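Alr4995 protein (Nostoc sp., PDB 6LRF) catalyses two reactions, as a bifunctional arginine dihydrolase and ornithine cyclodeaminase that hydrolyses arginine to ornithine and ammonia and converts ornithine to proline. Local coordinates at the interface of chains A and B and the interface of chains A and C. Residues are numbered along the deposited sequence; one frame, centred on the assembly and turned at random. Chains: chain A/B/C, Alr4995 protein.

Contact 1: the interface of chains A and B. Residues chain A 24, 165, 210, 214; chain B 475, 479, 482, 694.
B:Trp479 reaches from chain B into a pocket lined by A:Trp24, A:Arg165 and A:Val214. The patch is part of a two-fold interface between copies A and B of the deposited tetramer, possibly the biological one. The indole CG stands anti to the backbone N (chi1 174°), which carries the ring away from its helix towards chain A. A:Arg165 runs over one indole face, with CD above the centre of the ring, 3.6 Å from CD2 of B:Trp479. NH1 of A:Arg165 lies over the five-membered ring as a cation-pi contact, 3.5 Å from CG of B:Trp479. The guanidinium is steeply tilted to the indole, 83° between planes, and meets it by an edge. A:Trp24 stands almost perpendicular to the same indole. CZ2 of B:Trp479 points at its face, 3.7 Å from CE3 of A:Trp24. A nearly straight hydrogen bond of 2.7 Å, in the ring plane, holds NE1 of A:Trp24 to the backbone O of A:Arg165. A:Glu210 OE2 fixes the guanidinium through a salt bridge to NH1 of A:Arg165, 3.1 Å. Replacing B:Trp479 by an alanine would probably leave the A:Arg165 chain without its aromatic surface and open a gap beside A:Trp24. Nearby, A:Val214 CG2 packs on B:Leu694 CD2, and a water joins A:Val214 O to B:Arg482 NH1. Chain B contributes helix 467-486 and B:Leu694, just past helix 680-693. Chain A contributes loops and helix 210-213 of its N-terminal GME-family region.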
loop_
_atom_site.group_PDB
_atom_site.type_symbol
_atom_site.label_atom_id
_atom_site.label_comp_id
_atom_site.label_asym_id
_atom_site.label_seq_id
_atom_site.Cartn_x
_atom_site.Cartn_y
_atom_site.Cartn_z
ATOM N N TRP A 24 26.318 6.158 -25.487
ATOM C CA TRP A 24 25.967 6.518 -26.844
ATOM C C TRP A 24 26.300 5.372 -27.796
ATOM O O TRP A 24 25.577 5.132 -28.748
ATOM C CB TRP A 24 26.697 7.801 -27.266
ATOM C CG TRP A 24 26.346 8.978 -26.400
ATOM C CD1 TRP A 24 26.932 9.329 -25.219
ATOM C CD2 TRP A 24 25.301 9.935 -26.632
ATOM N NE1 TRP A 24 26.329 10.462 -24.705
ATOM C CE2 TRP A 24 25.325 10.852 -25.554
ATOM C CE3 TRP A 24 24.359 10.117 -27.658
ATOM C CZ2 TRP A 24 24.441 11.934 -25.466
ATOM C CZ3 TRP A 24 23.469 11.187 -27.565
ATOM C CH2 TRP A 24 23.522 12.084 -26.480
ATOM N N ARG A 165 25.489 9.841 -19.640
ATOM C CA ARG A 165 25.503 10.291 -21.045
ATOM C C ARG A 165 26.478 11.436 -21.271
ATOM O O ARG A 165 26.979 11.644 -22.391
ATOM C CB ARG A 165 24.115 10.736 -21.480
ATOM C CG ARG A 165 23.037 9.681 -21.188
ATOM C CD ARG A 165 21.686 10.253 -21.483
ATOM N NE ARG A 165 21.372 11.349 -20.573
ATOM C CZ ARG A 165 20.360 12.188 -20.744
ATOM N NH1 ARG A 165 19.574 12.050 -21.801
ATOM N NH2 ARG A 165 20.138 13.158 -19.865
ATOM N N GLU A 210 17.561 20.314 -22.147
ATOM C CA GLU A 210 17.952 18.935 -22.424
ATOM C C GLU A 210 17.978 18.606 -23.914
ATOM O O GLU A 210 18.869 17.892 -24.376
ATOM C CB GLU A 210 17.025 17.940 -21.734
ATOM C CG GLU A 210 17.053 16.586 -22.445
ATOM C CD GLU A 210 16.756 15.421 -21.548
ATOM O OE1 GLU A 210 15.756 15.520 -20.808
ATOM O OE2 GLU A 210 17.509 14.407 -21.585
ATOM N N VAL A 214 21.336 16.859 -25.520
ATOM C CA VAL A 214 21.483 15.542 -26.156
ATOM C C VAL A 214 21.838 15.645 -27.653
ATOM O O VAL A 214 22.084 14.633 -28.306
ATOM C CB VAL A 214 20.213 14.663 -25.974
ATOM C CG1 VAL A 214 19.865 14.548 -24.503
ATOM C CG2 VAL A 214 19.031 15.217 -26.764
ATOM N N GLU B 475 12.918 10.730 -18.528
ATOM C CA GLU B 475 13.992 11.368 -19.275
ATOM C C GLU B 475 14.941 10.343 -19.909
ATOM O O GLU B 475 15.241 10.407 -21.097
ATOM C CB GLU B 475 14.768 12.306 -18.348
ATOM C CG GLU B 475 15.910 13.072 -19.002
ATOM C CD GLU B 475 16.664 13.962 -18.003
ATOM O OE1 GLU B 475 17.263 13.416 -17.046
ATOM O OE2 GLU B 475 16.642 15.206 -18.163
ATOM N N TRP B 479 14.969 9.158 -24.034
ATOM C CA TRP B 479 16.224 9.327 -24.760
ATOM C C TRP B 479 16.605 8.003 -25.419
ATOM O O TRP B 479 16.925 7.959 -26.607
ATOM C CB TRP B 479 17.331 9.821 -23.807
ATOM C CG TRP B 479 18.681 9.880 -24.436
ATOM C CD1 TRP B 479 19.152 10.845 -25.277
ATOM C CD2 TRP B 479 19.747 8.931 -24.272
ATOM N NE1 TRP B 479 20.445 10.545 -25.660
ATOM C CE2 TRP B 479 20.827 9.375 -25.051
ATOM C CE3 TRP B 479 19.880 7.742 -23.553
ATOM C CZ2 TRP B 479 22.034 8.678 -25.118
ATOM C CZ3 TRP B 479 21.081 7.048 -23.620
ATOM C CH2 TRP B 479 22.136 7.513 -24.402
ATOM N N ARG B 482 14.206 6.997 -28.401
ATOM C CA ARG B 482 14.456 7.786 -29.611
ATOM C C ARG B 482 15.755 7.322 -30.229
ATOM O O ARG B 482 15.863 7.173 -31.445
ATOM C CB ARG B 482 14.499 9.287 -29.298
ATOM C CG ARG B 482 15.042 10.195 -30.434
ATOM C CD ARG B 482 14.831 11.680 -30.096
ATOM N NE ARG B 482 15.824 12.604 -30.668
ATOM C CZ ARG B 482 17.017 12.872 -30.122
ATOM N NH1 ARG B 482 17.397 12.269 -28.993
ATOM N NH2 ARG B 482 17.842 13.740 -30.707
ATOM N N LEU B 694 12.321 16.280 -27.361
ATOM C CA LEU B 694 13.514 15.916 -28.126
ATOM C C LEU B 694 13.276 16.137 -29.608
ATOM O O LEU B 694 14.215 16.128 -30.402
ATOM C CB LEU B 694 13.897 14.457 -27.869
ATOM C CG LEU B 694 14.086 14.073 -26.401
ATOM C CD1 LEU B 694 14.027 12.570 -26.252
ATOM C CD2 LEU B 694 15.401 14.613 -25.838
HETATM O O HOH W 1 20.232 12.163 -28.569
#

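Contact 2: the interface of chains A and C. Residues chain A 324-326; chain C 114-116, 141, 314.
This is a small polar patch of a two-fold interface between chains A and C, copies of the same protein, and it adds to the contacts between them in the deposited tetramer. The loop A:Gln324 to A:Gln326 borders C:Asp114. A:Gln326 gives its amide NE2 to the backbone O of C:Asp114, a hydrogen bond of 3.0 Å. The acceptor lies in the amide plane, but the donor sits 40° out of the carbonyl plane. A bend at chi2 (82°) turns the amide towards this carbonyl. OE1 of A:Gln326 is also 3.1 Å from O of C:Asp114, an unfavourable oxygen pair that makes the amide's placing less certain. NE2 of A:Gln326 lies 3.5 Å from CD of C:Pro116. OD2 of C:Asp114 takes a weak hydrogen bond from the backbone N of A:Arg325, 3.4 Å, and forms a loose salt bridge with NE of A:Arg325, 3.9 Å. The two side chains meet at about a right angle. The guanidinium turns one face to C:Leu115, whose CD1 lies 3.7 Å from NH2 of A:Arg325, towards the rim. A:Gln324 runs obliquely past C:Asp114, its amide nearly parallel to the carboxylate (7°). C:Glu141 may add negative charge beside A:Arg325. The patch sets the loop between strands 313-320 and 329-337 of one copy against the N-terminal GME-family region of another, with the C:Phe314 strand close by. It probably supports the placing of that region, the likely site of the arginine dihydrolase activity.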
loop_
_atom_site.group_PDB
_atom_site.type_symbol
_atom_site.label_atom_id
_atom_site.label_comp_id
_atom_site.label_asym_id
_atom_site.label_seq_id
_atom_site.Cartn_x
_atom_site.Cartn_y
_atom_site.Cartn_z
ATOM N N GLN A 324 45.479 -14.778 11.566
ATOM C CA GLN A 324 44.638 -15.923 11.928
ATOM C C GLN A 324 43.207 -15.755 11.422
ATOM O O GLN A 324 42.708 -14.638 11.289
ATOM C CB GLN A 324 44.651 -16.169 13.439
ATOM C CG GLN A 324 45.990 -16.690 13.954
ATOM C CD GLN A 324 45.986 -16.963 15.449
ATOM O OE1 GLN A 324 45.718 -16.068 16.254
ATOM N NE2 GLN A 324 46.294 -18.204 15.828
ATOM N N ARG A 325 42.556 -16.882 11.154
ATOM C CA ARG A 325 41.276 -16.921 10.450
ATOM C C ARG A 325 40.208 -15.986 11.022
ATOM O O ARG A 325 39.344 -15.507 10.292
ATOM C CB ARG A 325 40.741 -18.359 10.438
ATOM C CG ARG A 325 39.549 -18.593 9.506
ATOM C CD ARG A 325 39.111 -20.057 9.529
ATOM N NE ARG A 325 40.233 -20.946 9.845
ATOM C CZ ARG A 325 40.511 -22.073 9.189
ATOM N NH1 ARG A 325 39.751 -22.454 8.164
ATOM N NH2 ARG A 325 41.559 -22.813 9.551
ATOM N N GLN A 326 40.265 -15.719 12.320
ATOM C CA GLN A 326 39.213 -14.927 12.954
ATOM C C GLN A 326 39.636 -13.483 13.224
ATOM O O GLN A 326 38.802 -12.648 13.577
ATOM C CB GLN A 326 38.761 -15.577 14.273
ATOM C CG GLN A 326 38.015 -16.899 14.122
ATOM C CD GLN A 326 38.961 -18.078 13.947
ATOM O OE1 GLN A 326 40.136 -18.001 14.326
ATOM N NE2 GLN A 326 38.457 -19.174 13.367
ATOM N N ASP C 114 43.725 -21.517 15.703
ATOM C CA ASP C 114 42.704 -20.649 15.115
ATOM C C ASP C 114 41.548 -21.461 14.522
ATOM O O ASP C 114 40.827 -20.989 13.643
ATOM C CB ASP C 114 43.319 -19.764 14.034
ATOM C CG ASP C 114 43.726 -20.556 12.811
ATOM O OD1 ASP C 114 44.176 -21.713 12.987
ATOM O OD2 ASP C 114 43.595 -20.032 11.684
ATOM N N LEU C 115 41.378 -22.688 15.002
ATOM C CA LEU C 115 40.333 -23.560 14.487
ATOM C C LEU C 115 39.469 -24.061 15.635
ATOM O O LEU C 115 39.698 -25.147 16.163
ATOM C CB LEU C 115 40.948 -24.725 13.726
ATOM C CG LEU C 115 40.025 -25.537 12.832
ATOM C CD1 LEU C 115 39.311 -24.585 11.898
ATOM C CD2 LEU C 115 40.861 -26.539 12.035
ATOM N N PRO C 116 38.482 -23.259 16.036
ATOM C CA PRO C 116 37.684 -23.595 17.219
ATOM C C PRO C 116 36.838 -24.864 17.078
ATOM O O PRO C 116 36.339 -25.206 16.001
ATOM C CB PRO C 116 36.786 -22.356 17.412
ATOM C CG PRO C 116 36.924 -21.549 16.171
ATOM C CD PRO C 116 38.251 -21.877 15.579
ATOM N N GLU C 141 34.008 -24.701 14.112
ATOM C CA GLU C 141 34.184 -24.472 12.685
ATOM C C GLU C 141 33.974 -25.728 11.867
ATOM O O GLU C 141 34.344 -26.836 12.277
ATOM C CB GLU C 141 35.588 -23.939 12.409
ATOM C CG GLU C 141 35.801 -22.513 12.845
ATOM C CD GLU C 141 35.303 -21.496 11.823
ATOM O OE1 GLU C 141 35.101 -21.867 10.642
ATOM O OE2 GLU C 141 35.121 -20.322 12.213
ATOM N N PHE C 314 34.601 -20.154 4.939
ATOM C CA PHE C 314 35.658 -19.681 4.060
ATOM C C PHE C 314 36.891 -19.268 4.829
ATOM O O PHE C 314 36.846 -19.023 6.021
ATOM C CB PHE C 314 35.175 -18.494 3.213
ATOM C CG PHE C 314 34.874 -17.261 4.017
ATOM C CD1 PHE C 314 35.885 -16.373 4.368
ATOM C CD2 PHE C 314 33.584 -16.989 4.424
ATOM C CE1 PHE C 314 35.608 -15.252 5.123
ATOM C CE2 PHE C 314 33.300 -15.861 5.173
ATOM C CZ PHE C 314 34.319 -14.994 5.523
#

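The centres of the C-alpha atoms of contact 1 and contact 2 are about 53 Å apart, and the contacts share no residues. Chain A takes part in both through different regions. In contact 1 it offers its N-terminal GME-family region to helix 467-486 and the C-terminal end of chain B. In contact 2 it offers the loop between strands 313-320 and 329-337, mainly to the N-terminal region of chain C. Each contact has a twin with the chains exchanged. One copy thus touches two neighbours through separate surfaces. Both interfaces probably help join the deposited tetramer; the structure alone does not show its form in solution.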